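Ferritin heavy chain (Trichoplusia ni, PDB 1Z6O) forms, together with the light chain, a secreted iron-storage shell in which it oxidises ferrous iron so that the metal can be deposited as ferric hydroxide. Local coordinates at residues 36-41 against 100-105; 58-63 against 106-111; 76-79 against 83-86. All coordinates share one frame; numbering follows the deposited sequence.

Contact 1. Residues 36-41 against 100-105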
loop_
_atom_site.group_PDB
_atom_site.type_symbol
_atom_site.label_atom_id
_atom_site.label_comp_id
_atom_site.label_asym_id
_atom_site.label_seq_id
_atom_site.Cartn_x
_atom_site.Cartn_y
_atom_site.Cartn_z
ATOM N N SER M 36 -24.862 -11.602 43.558
ATOM C CA SER M 36 -23.695 -12.140 42.852
ATOM C C SER M 36 -23.365 -13.535 43.368
ATOM O O SER M 36 -23.024 -14.415 42.581
ATOM C CB SER M 36 -22.436 -11.238 42.972
ATOM O OG SER M 36 -21.791 -11.334 44.245
ATOM N N LEU M 37 -23.486 -13.746 44.677
ATOM C CA LEU M 37 -23.181 -15.059 45.256
ATOM C C LEU M 37 -24.202 -16.113 44.842
ATOM O O LEU M 37 -23.847 -17.272 44.619
ATOM C CB LEU M 37 -23.130 -14.973 46.787
ATOM C CG LEU M 37 -22.177 -13.896 47.334
ATOM C CD1 LEU M 37 -22.200 -13.893 48.855
ATOM C CD2 LEU M 37 -20.780 -14.161 46.839
ATOM N N GLN M 38 -25.468 -15.724 44.740
ATOM C CA GLN M 38 -26.490 -16.689 44.341
ATOM C C GLN M 38 -26.283 -17.086 42.869
ATOM O O GLN M 38 -26.492 -18.243 42.501
ATOM C CB GLN M 38 -27.902 -16.114 44.567
ATOM C CG GLN M 38 -29.022 -17.094 44.193
ATOM C CD GLN M 38 -28.979 -18.371 45.025
ATOM O OE1 GLN M 38 -29.529 -18.427 46.120
ATOM N NE2 GLN M 38 -28.300 -19.395 44.513
ATOM N N TYR M 39 -25.876 -16.135 42.024
ATOM C CA TYR M 39 -25.606 -16.454 40.616
ATOM C C TYR M 39 -24.371 -17.351 40.503
ATOM O O TYR M 39 -24.315 -18.211 39.623
ATOM C CB TYR M 39 -25.402 -15.176 39.788
ATOM C CG TYR M 39 -26.702 -14.529 39.361
ATOM C CD1 TYR M 39 -26.930 -13.165 39.553
ATOM C CD2 TYR M 39 -27.683 -15.277 38.703
ATOM C CE1 TYR M 39 -28.112 -12.550 39.089
ATOM C CE2 TYR M 39 -28.857 -14.680 38.235
ATOM C CZ TYR M 39 -29.065 -13.322 38.427
ATOM O OH TYR M 39 -30.214 -12.750 37.927
ATOM N N LEU M 40 -23.374 -17.157 41.371
ATOM C CA LEU M 40 -22.192 -18.033 41.325
ATOM C C LEU M 40 -22.626 -19.473 41.572
ATOM O O LEU M 40 -22.102 -20.400 40.960
ATOM C CB LEU M 40 -21.159 -17.679 42.409
ATOM C CG LEU M 40 -20.147 -16.557 42.195
ATOM C CD1 LEU M 40 -19.198 -16.508 43.415
ATOM C CD2 LEU M 40 -19.350 -16.816 40.905
ATOM N N ALA M 41 -23.560 -19.665 42.501
ATOM C CA ALA M 41 -24.032 -21.016 42.807
ATOM C C ALA M 41 -24.782 -21.614 41.613
ATOM O O ALA M 41 -24.724 -22.826 41.390
ATOM C CB ALA M 41 -24.928 -20.998 44.063
ATOM N N SER M 100 -28.711 -23.988 46.177
ATOM C CA SER M 100 -27.538 -24.489 45.466
ATOM C C SER M 100 -27.863 -25.487 44.365
ATOM O O SER M 100 -26.967 -25.950 43.657
ATOM C CB SER M 100 -26.559 -25.125 46.460
ATOM O OG SER M 100 -27.146 -26.260 47.069
ATOM N N SER M 101 -29.141 -25.806 44.199
ATOM C CA SER M 101 -29.537 -26.755 43.164
ATOM C C SER M 101 -30.865 -26.348 42.530
ATOM O O SER M 101 -31.703 -25.743 43.194
ATOM C CB SER M 101 -29.666 -28.159 43.776
ATOM O OG SER M 101 -29.995 -29.101 42.776
ATOM N N TRP M 102 -31.037 -26.677 41.250
ATOM C CA TRP M 102 -32.252 -26.367 40.488
ATOM C C TRP M 102 -32.592 -27.608 39.661
ATOM O O TRP M 102 -31.697 -28.315 39.203
ATOM C CB TRP M 102 -32.011 -25.160 39.551
ATOM C CG TRP M 102 -31.774 -23.876 40.319
ATOM C CD1 TRP M 102 -32.714 -22.943 40.679
ATOM C CD2 TRP M 102 -30.555 -23.487 40.966
ATOM N NE1 TRP M 102 -32.151 -22.005 41.522
ATOM C CE2 TRP M 102 -30.829 -22.320 41.715
ATOM C CE3 TRP M 102 -29.255 -24.022 40.993
ATOM C CZ2 TRP M 102 -29.854 -21.678 42.487
ATOM C CZ3 TRP M 102 -28.279 -23.381 41.764
ATOM C CH2 TRP M 102 -28.588 -22.222 42.501
ATOM N N LYS M 103 -33.876 -27.874 39.458
ATOM C CA LYS M 103 -34.273 -29.054 38.688
ATOM C C LYS M 103 -33.828 -28.987 37.230
ATOM O O LYS M 103 -33.447 -29.996 36.643
ATOM C CB LYS M 103 -35.788 -29.247 38.754
ATOM C CG LYS M 103 -36.287 -29.560 40.154
ATOM C CD LYS M 103 -37.802 -29.741 40.184
ATOM C CE LYS M 103 -38.312 -29.920 41.608
ATOM N NZ LYS M 103 -39.795 -30.086 41.654
ATOM N N GLY M 104 -33.867 -27.799 36.648
ATOM C CA GLY M 104 -33.451 -27.650 35.264
ATOM C C GLY M 104 -33.297 -26.182 34.924
ATOM O O GLY M 104 -33.395 -25.326 35.812
ATOM N N GLY M 105 -33.055 -25.890 33.651
ATOM C CA GLY M 105 -32.883 -24.515 33.215
ATOM C C GLY M 105 -34.093 -23.637 33.494
ATOM O O GLY M 105 -33.936 -22.482 33.882
HETATM O O HOH W 1 -24.599 -24.693 43.262
#
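Q38 leaves helix 19-47 with its CG anti to the backbone N (chi1 -179°) and then bends at the next bond, which carries its amide to the rim of the W102 indole. On the loop side W102 has CG anti to its own carbonyl carbon (chi1 -66°), and this sends the benzo end of the ring system back toward the helix. NE2 of Q38 arrives at the ring edge, in the plane of the indole, 3.4 Å from W102 CZ2 and 3.5 Å from W102 CH2. The amide plane is turned nearly perpendicular to the indole, 88° apart, as NE2 meets its edge. NE2 is itself hydrogen-bonded to the carbonyl O of R99, which holds that end of the amide. A41, one turn along, offers its methyl, with CB 4.2 Å from W102 CH2, while its carbonyl O comes obliquely to within 3.6 Å of W102 CZ3. All this pins the long crossover connection of the ferritin four-helix bundle, which runs from the end of helix 54-80 to the start of helix 105-132, against the first helix. On the pyrrole ring, NE1 is hydrogen-bonded to ND1 of H111 on helix 105-132, so the indole is anchored by its nitrogen and packed through its benzo ring. P97 covers Q38 and A41 from the same connection, and F103 of a Ferritin light chain packs on A41. Where the loop backbone passes closest, a water joins the two segments: it donates to A41 O at 2.6 Å and to S100 O at 2.7 Å, bridging two carbonyls that do not bond each other. Beyond W102, G104 sits at the N-cap position of helix 105-132, and the following amide, G105 N, is bound by E179 OE2.

Contact 2. Residues 58-63 against 106-111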
loop_
_atom_site.group_PDB
_atom_site.type_symbol
_atom_site.label_atom_id
_atom_site.label_comp_id
_atom_site.label_asym_id
_atom_site.label_seq_id
_atom_site.Cartn_x
_atom_site.Cartn_y
_atom_site.Cartn_z
ATOM N N GLN M 58 -22.372 -20.377 31.798
ATOM C CA GLN M 58 -21.762 -19.112 31.394
ATOM C C GLN M 58 -22.723 -17.942 31.620
ATOM O O GLN M 58 -22.303 -16.855 32.039
ATOM C CB GLN M 58 -21.361 -19.176 29.915
ATOM C CG GLN M 58 -20.641 -17.939 29.381
ATOM C CD GLN M 58 -20.518 -17.962 27.848
ATOM O OE1 GLN M 58 -21.461 -17.624 27.126
ATOM N NE2 GLN M 58 -19.359 -18.385 27.354
ATOM N N LEU M 59 -24.002 -18.154 31.317
ATOM C CA LEU M 59 -25.012 -17.112 31.512
ATOM C C LEU M 59 -25.010 -16.655 32.971
ATOM O O LEU M 59 -25.023 -15.458 33.262
ATOM C CB LEU M 59 -26.414 -17.648 31.173
ATOM C CG LEU M 59 -27.601 -16.688 31.392
ATOM C CD1 LEU M 59 -27.565 -15.591 30.322
ATOM C CD2 LEU M 59 -28.931 -17.457 31.302
ATOM N N PHE M 60 -24.988 -17.609 33.894
ATOM C CA PHE M 60 -25.037 -17.252 35.304
ATOM C C PHE M 60 -23.717 -16.769 35.892
ATOM O O PHE M 60 -23.728 -15.942 36.799
ATOM C CB PHE M 60 -25.655 -18.413 36.103
ATOM C CG PHE M 60 -27.102 -18.677 35.731
ATOM C CD1 PHE M 60 -28.021 -17.628 35.695
ATOM C CD2 PHE M 60 -27.536 -19.957 35.399
ATOM C CE1 PHE M 60 -29.358 -17.848 35.332
ATOM C CE2 PHE M 60 -28.870 -20.191 35.036
ATOM C CZ PHE M 60 -29.781 -19.130 35.002
ATOM N N PHE M 61 -22.581 -17.261 35.395
ATOM C CA PHE M 61 -21.301 -16.731 35.882
ATOM C C PHE M 61 -21.215 -15.271 35.396
ATOM O O PHE M 61 -20.727 -14.406 36.120
ATOM C CB PHE M 61 -20.108 -17.531 35.335
ATOM C CG PHE M 61 -19.839 -18.819 36.088
ATOM C CD1 PHE M 61 -19.610 -20.010 35.400
ATOM C CD2 PHE M 61 -19.794 -18.833 37.482
ATOM C CE1 PHE M 61 -19.334 -21.204 36.094
ATOM C CE2 PHE M 61 -19.521 -20.020 38.185
ATOM C CZ PHE M 61 -19.289 -21.210 37.484
ATOM N N ASP M 62 -21.676 -14.997 34.171
ATOM C CA ASP M 62 -21.664 -13.618 33.659
ATOM C C ASP M 62 -22.563 -12.747 34.543
ATOM O O ASP M 62 -22.211 -11.610 34.865
ATOM C CB ASP M 62 -22.186 -13.528 32.209
ATOM C CG ASP M 62 -21.203 -14.089 31.185
ATOM O OD1 ASP M 62 -20.038 -14.352 31.544
ATOM O OD2 ASP M 62 -21.598 -14.261 30.011
ATOM N N ALA M 63 -23.728 -13.273 34.920
ATOM C CA ALA M 63 -24.653 -12.520 35.779
ATOM C C ALA M 63 -24.022 -12.246 37.144
ATOM O O ALA M 63 -24.225 -11.178 37.722
ATOM C CB ALA M 63 -25.972 -13.290 35.962
ATOM N N VAL M 106 -35.302 -24.158 33.298
ATOM C CA VAL M 106 -36.488 -23.341 33.566
ATOM C C VAL M 106 -36.544 -22.889 35.032
ATOM O O VAL M 106 -36.780 -21.715 35.306
ATOM C CB VAL M 106 -37.806 -24.091 33.227
ATOM C CG1 VAL M 106 -39.019 -23.281 33.731
ATOM C CG2 VAL M 106 -37.921 -24.276 31.718
ATOM N N GLU M 107 -36.330 -23.803 35.975
ATOM C CA GLU M 107 -36.371 -23.413 37.387
ATOM C C GLU M 107 -35.333 -22.345 37.695
ATOM O O GLU M 107 -35.597 -21.421 38.468
ATOM C CB GLU M 107 -36.110 -24.605 38.326
ATOM C CG GLU M 107 -37.290 -25.532 38.548
ATOM C CD GLU M 107 -37.220 -26.275 39.903
ATOM O OE1 GLU M 107 -36.125 -26.347 40.543
ATOM O OE2 GLU M 107 -38.277 -26.798 40.330
ATOM N N ALA M 108 -34.144 -22.471 37.110
ATOM C CA ALA M 108 -33.099 -21.475 37.363
ATOM C C ALA M 108 -33.467 -20.128 36.749
ATOM O O ALA M 108 -33.253 -19.083 37.368
ATOM C CB ALA M 108 -31.745 -21.962 36.817
ATOM N N LEU M 109 -34.008 -20.134 35.531
ATOM C CA LEU M 109 -34.401 -18.869 34.896
ATOM C C LEU M 109 -35.523 -18.193 35.690
ATOM O O LEU M 109 -35.530 -16.968 35.850
ATOM C CB LEU M 109 -34.865 -19.106 33.450
ATOM C CG LEU M 109 -33.758 -19.480 32.452
ATOM C CD1 LEU M 109 -34.386 -19.970 31.143
ATOM C CD2 LEU M 109 -32.852 -18.261 32.201
ATOM N N GLU M 110 -36.478 -18.982 36.183
ATOM C CA GLU M 110 -37.579 -18.409 36.961
ATOM C C GLU M 110 -37.081 -17.877 38.296
ATOM O O GLU M 110 -37.575 -16.864 38.796
ATOM C CB GLU M 110 -38.685 -19.453 37.183
ATOM C CG GLU M 110 -39.416 -19.817 35.877
ATOM C CD GLU M 110 -40.615 -20.743 36.111
ATOM O OE1 GLU M 110 -40.631 -21.458 37.130
ATOM O OE2 GLU M 110 -41.533 -20.773 35.268
ATOM N N HIS M 111 -36.109 -18.564 38.884
ATOM C CA HIS M 111 -35.542 -18.098 40.147
ATOM C C HIS M 111 -34.789 -16.781 39.860
ATOM O O HIS M 111 -34.914 -15.812 40.607
ATOM C CB HIS M 111 -34.569 -19.149 40.717
ATOM C CG HIS M 111 -33.962 -18.759 42.034
ATOM N ND1 HIS M 111 -32.943 -19.474 42.623
ATOM C CD2 HIS M 111 -34.224 -17.725 42.868
ATOM C CE1 HIS M 111 -32.601 -18.896 43.763
ATOM N NE2 HIS M 111 -33.363 -17.834 43.935
#
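Two helices that run the same way through the ferritin four-helix bundle meet here, L59 and F60 of helix 54-80 facing A108 and L109 of helix 105-132. Their local axes stay 12.3 Å apart and diverge by 20°. Even the nearest CA atoms, those of F60 and A108, are 9.3 Å from each other, so the backbones keep well clear and the side chains of F60, L59 and L109 span the interval, with A108 giving only its methyl. F60 does most of the reaching. With CG anti to its carbonyl carbon (chi1 -64°), the ring extends across the core until CE2 lies 3.8 Å from A108 CB. The approach to the A108 methyl is oblique to the ring. CZ of F60 also meets CD2 of L109, at 4.2 Å. The shared direction of these helices is a signature of the fold: the bundle consists of two antiparallel hairpins, and the long crossover between helix 54-80 and helix 105-132 brings the chain back along the whole length of the bundle before the second hairpin begins. L59 joins in from beside F60. Its CD2 touches L109 CD2 at 4.1 Å, and the two leucine side chains cross at about a right angle. The same L59 methyl stands 4.0 Å above one face of the F60 ring, offset toward its rim, so L59, F60 and L109 form a three-way apolar cluster. Other helices fill in round it: M42 of helix 19-47 packs on F60, F46 of that helix on A108, and L160 and K163 of helix 139-168 on L109. The F60 side chain lies about 8 Å from that of E116, a probable ligand of the second iron, and about 13 Å from the ferric ion in the model.

Contact 3. Residues 76-79 against 83-86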
loop_
_atom_site.group_PDB
_atom_site.type_symbol
_atom_site.label_atom_id
_atom_site.label_comp_id
_atom_site.label_asym_id
_atom_site.label_seq_id
_atom_site.Cartn_x
_atom_site.Cartn_y
_atom_site.Cartn_z
ATOM N N GLU M 76 -19.045 3.325 44.481
ATOM C CA GLU M 76 -18.391 4.487 43.863
ATOM C C GLU M 76 -19.259 5.737 43.981
ATOM O O GLU M 76 -18.743 6.844 44.121
ATOM C CB GLU M 76 -18.095 4.234 42.375
ATOM C CG GLU M 76 -17.027 3.169 42.126
ATOM C CD GLU M 76 -15.616 3.660 42.422
ATOM O OE1 GLU M 76 -14.726 2.808 42.630
ATOM O OE2 GLU M 76 -15.388 4.893 42.432
ATOM N N TYR M 77 -20.577 5.574 43.898
ATOM C CA TYR M 77 -21.459 6.738 44.011
ATOM C C TYR M 77 -21.314 7.337 45.423
ATOM O O TYR M 77 -21.162 8.547 45.586
ATOM C CB TYR M 77 -22.928 6.341 43.764
ATOM C CG TYR M 77 -23.824 7.558 43.709
ATOM C CD1 TYR M 77 -24.096 8.187 42.493
ATOM C CD2 TYR M 77 -24.282 8.164 44.885
ATOM C CE1 TYR M 77 -24.792 9.403 42.445
ATOM C CE2 TYR M 77 -24.977 9.380 44.852
ATOM C CZ TYR M 77 -25.219 9.994 43.629
ATOM O OH TYR M 77 -25.831 11.228 43.584
ATOM N N LEU M 78 -21.370 6.493 46.448
ATOM C CA LEU M 78 -21.224 6.993 47.819
ATOM C C LEU M 78 -19.876 7.709 47.999
ATOM O O LEU M 78 -19.802 8.763 48.631
ATOM C CB LEU M 78 -21.335 5.837 48.831
ATOM C CG LEU M 78 -22.707 5.139 48.915
ATOM C CD1 LEU M 78 -22.663 4.049 49.987
ATOM C CD2 LEU M 78 -23.800 6.162 49.252
ATOM N N LEU M 79 -18.809 7.137 47.447
ATOM C CA LEU M 79 -17.480 7.745 47.575
ATOM C C LEU M 79 -17.446 9.117 46.903
ATOM O O LEU M 79 -16.843 10.060 47.425
ATOM C CB LEU M 79 -16.409 6.837 46.943
ATOM C CG LEU M 79 -16.124 5.513 47.678
ATOM C CD1 LEU M 79 -15.339 4.568 46.750
ATOM C CD2 LEU M 79 -15.327 5.797 48.971
ATOM N N GLU M 83 -18.878 10.129 51.095
ATOM C CA GLU M 83 -19.149 9.144 52.139
ATOM C C GLU M 83 -18.061 8.078 52.216
ATOM O O GLU M 83 -17.074 8.117 51.479
ATOM C CB GLU M 83 -20.498 8.464 51.879
ATOM C CG GLU M 83 -21.689 9.433 51.845
ATOM C CD GLU M 83 -21.944 10.098 53.207
ATOM O OE1 GLU M 83 -21.536 9.525 54.239
ATOM O OE2 GLU M 83 -22.566 11.181 53.248
ATOM N N LEU M 84 -18.266 7.128 53.123
ATOM C CA LEU M 84 -17.357 6.011 53.343
ATOM C C LEU M 84 -15.948 6.392 53.788
ATOM O O LEU M 84 -14.967 5.768 53.385
ATOM C CB LEU M 84 -17.316 5.102 52.098
ATOM C CG LEU M 84 -18.688 4.507 51.729
ATOM C CD1 LEU M 84 -18.559 3.577 50.518
ATOM C CD2 LEU M 84 -19.259 3.731 52.933
ATOM N N THR M 85 -15.852 7.433 54.613
ATOM C CA THR M 85 -14.570 7.813 55.194
ATOM C C THR M 85 -14.402 6.900 56.425
ATOM O O THR M 85 -13.343 6.854 57.044
ATOM C CB THR M 85 -14.549 9.282 55.619
ATOM O OG1 THR M 85 -15.737 9.578 56.359
ATOM C CG2 THR M 85 -14.478 10.177 54.375
ATOM N N ASN M 86 -15.478 6.195 56.772
ATOM C CA ASN M 86 -15.487 5.195 57.848
ATOM C C ASN M 86 -16.690 4.270 57.588
ATOM O O ASN M 86 -17.433 4.489 56.630
ATOM C CB ASN M 86 -15.578 5.840 59.236
ATOM C CG ASN M 86 -16.725 6.803 59.355
ATOM O OD1 ASN M 86 -16.580 8.001 59.089
ATOM N ND2 ASN M 86 -17.886 6.292 59.747
HETATM O O HOH W 2 -15.489 9.914 49.835
#
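L84 folds back from the loop just after helix 54-80 and lies against L78 and L79 in the last turn of that helix, closing the C-terminal end of the second helix of the ferritin bundle. Its CB meets CD2 of L79 at 3.8 Å, the two side chains crossing at about a right angle. One bond further out, CG lies 4.1 Å from CB of L78. The tip crosses the L78 side chain at a slant: CD1 is 4.0 Å from L78 CB and 4.2 Å from L78 CD1. L84 has left-handed backbone angles (phi 61°), and its CB points toward the helix. Before it, the backbone N of E83 donates to L78 O at 3.0 Å, with an N-H...O angle of 154°. This bond reaches back five residues, as the chain leaves the helix, and CB of E83 settles 4.1 Å from CB of L78 beside it. On the bundle side, M25 and I29 of helix 19-47 pack on L78, and R26 on L84. A Ferritin light chain also reaches this turn, its N64 packing on L79 and making a weak hydrogen bond to L84 O. A water joins the helix end to the loop, donating to L79 O at 2.8 Å and to E83 O at 2.9 Å.

Contacts 1 and 2 are neighbours, their centres 7 Å apart, and they touch directly: W102 CD1 packs on A108 CA at 3.6 Å, and Y39 CB lies 3.5 Å from F60 O. Together they tie helices 19-47, 54-80 and 105-132 at one side of the iron site, where Y39 OH is hydrogen-bonded to E116, the probable ligand of a second iron. Contact 3 sits on the other side of the chain's centre, 31 Å from each of them between centres, yet it shares helix 54-80 with contact 2. Between them that helix supplies E67 and H70, which bind the ferric ion together with E32 of helix 19-47. The crossover connection runs from contact 3 to contact 1.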